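Local coordinates for putative 4-amino-4-deoxychorismate lyase (Thermus thermophilus, PDB 2ZGI), which probably acts as a pyridoxal-5'-phosphate-dependent lyase that splits 4-amino-4-deoxychorismate into 4-aminobenzoate and pyruvate, at the interface of chains A and B. Sequence-based numbering; all coordinates share one arbitrary frame. Chains: chain A/B, Putative 4-amino-4-deoxychorismate lyase.

Contact 1: the interface of chains A and B. Residues chain A 21-22, 52, 122, 127; chain B 131, 135.
B:Leu131 and B:Leu135, one turn apart on the helix 131-142 of chain B, face loops of chain A: B:Leu131 meets A:Ala22, A:Leu52 and A:Leu122, and B:Leu135 lies nearest A:Leu122. The patch is a small piece of the interface between two copies of the protein whose contacts across are apolar, with no nitrogen or oxygen of one chain within bonding range of the other. B:Leu131 is the inserted side chain. Its CG lies roughly anti to the backbone N (chi1 -158°), which swings the isobutyl group out from the side of the helix's first turn, toward the loops of chain A. There the two methyls part. CD2 meets the methyl CD1 of A:Leu52 at 3.8 Å, the two side chains crossing at about a right angle, while CD1 turns to the methyl CB of A:Ala22 at 4.1 Å. Lower on the same side chain, B:Leu131 CB is met by A:Leu122 CD1 at 4.1 Å, so that A:Leu122 touches the stem and A:Leu52 one branch of the tip. The carbonyl oxygen of A:Gly21 comes to 4.2 Å from B:Leu131 CD2, a contact without a bond. A:Thr127 backs this wall from within chain A, its methyl CG2 lying 3.4 Å from A:Leu52 CD1 and probably limiting where that branch can go. B:Leu135 makes a looser second contact, yet the partner chain hides 38 Å² of its surface. With no directional bonds, the patch relies on shape and on the burial of methyl groups. B:Leu135 CD1 points to A:Leu122 CD2, 4.4 Å away.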
loop_
_atom_site.group_PDB
_atom_site.type_symbol
_atom_site.label_atom_id
_atom_site.label_comp_id
_atom_site.label_asym_id
_atom_site.label_seq_id
_atom_site.Cartn_x
_atom_site.Cartn_y
_atom_site.Cartn_z
ATOM N N GLY A 21 14.184 12.093 -16.029
ATOM C CA GLY A 21 12.772 12.475 -16.111
ATOM C C GLY A 21 12.349 13.326 -14.911
ATOM O O GLY A 21 11.199 13.270 -14.482
ATOM N N ALA A 22 13.290 14.104 -14.373
ATOM C CA ALA A 22 13.075 14.896 -13.142
ATOM C C ALA A 22 12.386 16.238 -13.422
ATOM O O ALA A 22 13.018 17.304 -13.454
ATOM C CB ALA A 22 14.386 15.091 -12.406
ATOM N N LEU A 52 7.246 17.346 -5.360
ATOM C CA LEU A 52 8.482 16.651 -5.770
ATOM C C LEU A 52 9.770 17.448 -5.464
ATOM O O LEU A 52 10.859 17.066 -5.905
ATOM C CB LEU A 52 8.412 16.190 -7.247
ATOM C CG LEU A 52 7.193 15.393 -7.744
ATOM C CD1 LEU A 52 7.479 14.868 -9.097
ATOM C CD2 LEU A 52 6.805 14.257 -6.835
ATOM N N LEU A 122 4.318 7.987 -7.832
ATOM C CA LEU A 122 4.248 9.139 -8.735
ATOM C C LEU A 122 2.923 9.299 -9.473
ATOM O O LEU A 122 2.736 10.284 -10.213
ATOM C CB LEU A 122 5.419 9.091 -9.746
ATOM C CG LEU A 122 6.807 8.997 -9.099
ATOM C CD1 LEU A 122 7.882 8.853 -10.140
ATOM C CD2 LEU A 122 7.098 10.213 -8.247
ATOM N N THR A 127 4.424 13.900 -14.144
ATOM C CA THR A 127 5.895 13.981 -14.106
ATOM C C THR A 127 6.585 13.530 -15.417
ATOM O O THR A 127 5.970 12.858 -16.262
ATOM C CB THR A 127 6.543 13.144 -12.954
ATOM O OG1 THR A 127 6.539 11.756 -13.314
ATOM C CG2 THR A 127 5.787 13.317 -11.612
ATOM N N LEU B 131 13.349 8.928 -11.315
ATOM C CA LEU B 131 12.917 9.783 -10.182
ATOM C C LEU B 131 12.795 9.063 -8.818
ATOM O O LEU B 131 13.296 9.570 -7.797
ATOM C CB LEU B 131 11.634 10.515 -10.558
ATOM C CG LEU B 131 11.267 11.796 -9.814
ATOM C CD1 LEU B 131 12.459 12.712 -9.641
ATOM C CD2 LEU B 131 10.081 12.467 -10.513
ATOM N N LEU B 135 14.831 10.224 -5.486
ATOM C CA LEU B 135 14.137 10.522 -4.226
ATOM C C LEU B 135 14.600 9.609 -3.075
ATOM O O LEU B 135 14.762 10.075 -1.919
ATOM C CB LEU B 135 12.620 10.459 -4.420
ATOM C CG LEU B 135 12.054 11.506 -5.366
ATOM C CD1 LEU B 135 10.645 11.118 -5.800
ATOM C CD2 LEU B 135 12.129 12.988 -4.792
#

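Contact 2: the interface of chains A and B. Residues chain A 17, 82, 84, 91-93; chain B 2-4, 9, 19.
A:Leu91 meets B:Leu4 and B:Leu9 in the apolar centre of this patch of the interface between two copies of the protein: its methyl CD1 lies 3.8 Å from B:Leu9 CD2 and also packs on the backbone CA of B:Leu4. The other methyl, CD2, turns to the rim of the B:Tyr19 ring. A:Phe17 CZ approaches the same rim more loosely. B:Tyr19, at the end of helix 15-19, reaches well into chain A, and its ring is stacked on the guanidinium of A:Arg82. The planes are only 17° apart and the two side chains run in opposite directions, with A:Arg82 CZ 3.6 Å from B:Tyr19 CG. A:Arg82 NH1 stands over the ring face, 3.7 Å from the centroid, a cation-pi contact. The turn of the guanidinium is probably set by A:Thr84 OG1, an acceptor 2.8 Å from A:Arg82 NH1 and close to the guanidinium plane, and by water 1, which links A:Arg82 NH1 to the backbone O of B:Tyr19. An alanine in place of A:Arg82 would probably leave the B:Tyr19 ring without its flat charged partner and freer to turn. Further out, strands 89-96 of chain A and 2-4 of chain B pair antiparallel. B:Leu3 N gives a hydrogen bond to A:Ser92 O at 2.7 Å, and A:Ser92 N returns one to B:Leu3 O at 3.0 Å. At the polar rim A:Glu93 has CG between the backbone N and the carbonyl carbon (chi1 73°), then extends beside B:Arg2, the two pointing the same way. B:Arg2 NH1 forms a salt bridge with A:Glu93 OE1 at 2.8 Å, on the syn side but tilted 33° out of the carboxylate plane. The same oxygen is modelled too near the tyrosine hydroxyl for that contact to be trusted. Water 2 joins B:Tyr19 OH, at 2.9 Å, to A:Thr84 OG1 and A:Leu91 O.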
loop_
_atom_site.group_PDB
_atom_site.type_symbol
_atom_site.label_atom_id
_atom_site.label_comp_id
_atom_site.label_asym_id
_atom_site.label_seq_id
_atom_site.Cartn_x
_atom_site.Cartn_y
_atom_site.Cartn_z
ATOM N N PHE A 17 17.242 16.682 -15.361
ATOM C CA PHE A 17 16.080 16.956 -16.203
ATOM C C PHE A 17 16.060 16.054 -17.441
ATOM O O PHE A 17 15.020 15.503 -17.816
ATOM C CB PHE A 17 16.082 18.446 -16.612
ATOM C CG PHE A 17 14.895 18.861 -17.447
ATOM C CD1 PHE A 17 13.717 19.310 -16.846
ATOM C CD2 PHE A 17 14.954 18.821 -18.836
ATOM C CE1 PHE A 17 12.613 19.691 -17.623
ATOM C CE2 PHE A 17 13.842 19.180 -19.621
ATOM C CZ PHE A 17 12.675 19.624 -18.999
ATOM N N ARG A 82 2.643 23.499 -23.595
ATOM C CA ARG A 82 3.170 22.664 -22.518
ATOM C C ARG A 82 3.987 23.534 -21.595
ATOM O O ARG A 82 4.830 24.308 -22.046
ATOM C CB ARG A 82 4.017 21.520 -23.078
ATOM C CG ARG A 82 4.386 20.427 -22.044
ATOM C CD ARG A 82 5.491 19.467 -22.582
ATOM N NE ARG A 82 5.283 18.061 -22.204
ATOM C CZ ARG A 82 5.891 17.448 -21.202
ATOM N NH1 ARG A 82 6.746 18.105 -20.429
ATOM N NH2 ARG A 82 5.645 16.170 -20.958
ATOM N N THR A 84 6.635 23.130 -18.425
ATOM C CA THR A 84 7.446 22.074 -17.805
ATOM C C THR A 84 8.413 22.657 -16.791
ATOM O O THR A 84 9.126 23.629 -17.103
ATOM C CB THR A 84 8.223 21.286 -18.885
ATOM O OG1 THR A 84 7.301 20.810 -19.859
ATOM C CG2 THR A 84 8.958 20.089 -18.299
ATOM N N LEU A 91 10.487 25.503 -18.848
ATOM C CA LEU A 91 10.411 25.224 -20.267
ATOM C C LEU A 91 8.965 25.310 -20.714
ATOM O O LEU A 91 8.135 24.498 -20.298
ATOM C CB LEU A 91 10.987 23.834 -20.547
ATOM C CG LEU A 91 11.506 23.461 -21.934
ATOM C CD1 LEU A 91 12.108 24.625 -22.683
ATOM C CD2 LEU A 91 12.528 22.328 -21.797
ATOM N N SER A 92 8.686 26.309 -21.555
ATOM C CA SER A 92 7.346 26.654 -22.017
ATOM C C SER A 92 7.319 26.660 -23.552
ATOM O O SER A 92 8.162 27.302 -24.183
ATOM C CB SER A 92 6.937 28.037 -21.509
ATOM O OG SER A 92 6.899 28.096 -20.090
ATOM N N GLU A 93 6.354 25.954 -24.131
ATOM C CA GLU A 93 6.298 25.798 -25.568
ATOM C C GLU A 93 4.887 25.795 -26.102
ATOM O O GLU A 93 3.900 25.592 -25.355
ATOM C CB GLU A 93 7.007 24.519 -26.007
ATOM C CG GLU A 93 6.285 23.220 -25.702
ATOM C CD GLU A 93 7.084 22.023 -26.193
ATOM O OE1 GLU A 93 8.255 21.863 -25.787
ATOM O OE2 GLU A 93 6.552 21.253 -27.007
ATOM N N ARG B 2 9.788 27.160 -28.498
ATOM C CA ARG B 2 10.121 26.748 -27.133
ATOM C C ARG B 2 10.941 27.816 -26.430
ATOM O O ARG B 2 11.898 28.358 -27.005
ATOM C CB ARG B 2 10.907 25.441 -27.140
ATOM C CG ARG B 2 10.223 24.288 -27.859
ATOM C CD ARG B 2 11.021 22.996 -27.688
ATOM N NE ARG B 2 10.988 22.184 -28.906
ATOM C CZ ARG B 2 10.188 21.136 -29.082
ATOM N NH1 ARG B 2 9.367 20.768 -28.122
ATOM N NH2 ARG B 2 10.215 20.445 -30.218
ATOM N N LEU B 3 10.590 28.095 -25.181
ATOM C CA LEU B 3 11.329 29.039 -24.348
ATOM C C LEU B 3 11.901 28.360 -23.113
ATOM O O LEU B 3 11.173 27.685 -22.369
ATOM C CB LEU B 3 10.415 30.173 -23.899
ATOM C CG LEU B 3 9.525 30.879 -24.935
ATOM C CD1 LEU B 3 8.622 31.915 -24.239
ATOM C CD2 LEU B 3 10.387 31.521 -26.011
ATOM N N LEU B 4 13.197 28.553 -22.901
ATOM C CA LEU B 4 13.871 28.094 -21.699
ATOM C C LEU B 4 14.198 29.282 -20.805
ATOM O O LEU B 4 15.020 30.124 -21.157
ATOM C CB LEU B 4 15.148 27.337 -22.051
ATOM C CG LEU B 4 16.049 26.963 -20.865
ATOM C CD1 LEU B 4 15.327 26.080 -19.819
ATOM C CD2 LEU B 4 17.317 26.307 -21.359
ATOM N N LEU B 9 14.610 28.621 -27.322
ATOM C CA LEU B 9 15.479 27.466 -27.233
ATOM C C LEU B 9 15.361 26.599 -28.477
ATOM O O LEU B 9 14.264 26.154 -28.834
ATOM C CB LEU B 9 15.151 26.637 -25.970
ATOM C CG LEU B 9 15.945 25.341 -25.750
ATOM C CD1 LEU B 9 17.320 25.618 -25.138
ATOM C CD2 LEU B 9 15.167 24.361 -24.873
ATOM N N TYR B 19 11.324 14.940 -22.206
ATOM C CA TYR B 19 10.040 15.143 -21.518
ATOM C C TYR B 19 9.496 13.895 -20.827
ATOM O O TYR B 19 8.654 14.003 -19.921
ATOM C CB TYR B 19 8.962 15.658 -22.478
ATOM C CG TYR B 19 9.071 17.129 -22.860
ATOM C CD1 TYR B 19 9.595 18.079 -21.973
ATOM C CD2 TYR B 19 8.598 17.576 -24.090
ATOM C CE1 TYR B 19 9.654 19.459 -22.326
ATOM C CE2 TYR B 19 8.661 18.934 -24.456
ATOM C CZ TYR B 19 9.199 19.862 -23.574
ATOM O OH TYR B 19 9.243 21.209 -23.921
HETATM O O HOH W 1 8.323 16.490 -18.426
HETATM O O HOH W 2 7.431 22.428 -21.965
#

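Contact 1 and contact 2 have C-alpha centres about 17 Å apart along one two-fold symmetric interface, so each recurs with the chains exchanged. They share no residue, but one stretch of chain A joins them: helix 15-19 supplies A:Phe17 to contact 2, and the loop just after it supplies A:Gly21 and A:Ala22 to contact 1. Contact 1 offers only apolar burial, whereas contact 2 adds strand pairing, charge and water, which probably sets the register of the two chains. Together they suggest a dimer, as is usual in this family, within the deposited assembly of four copies.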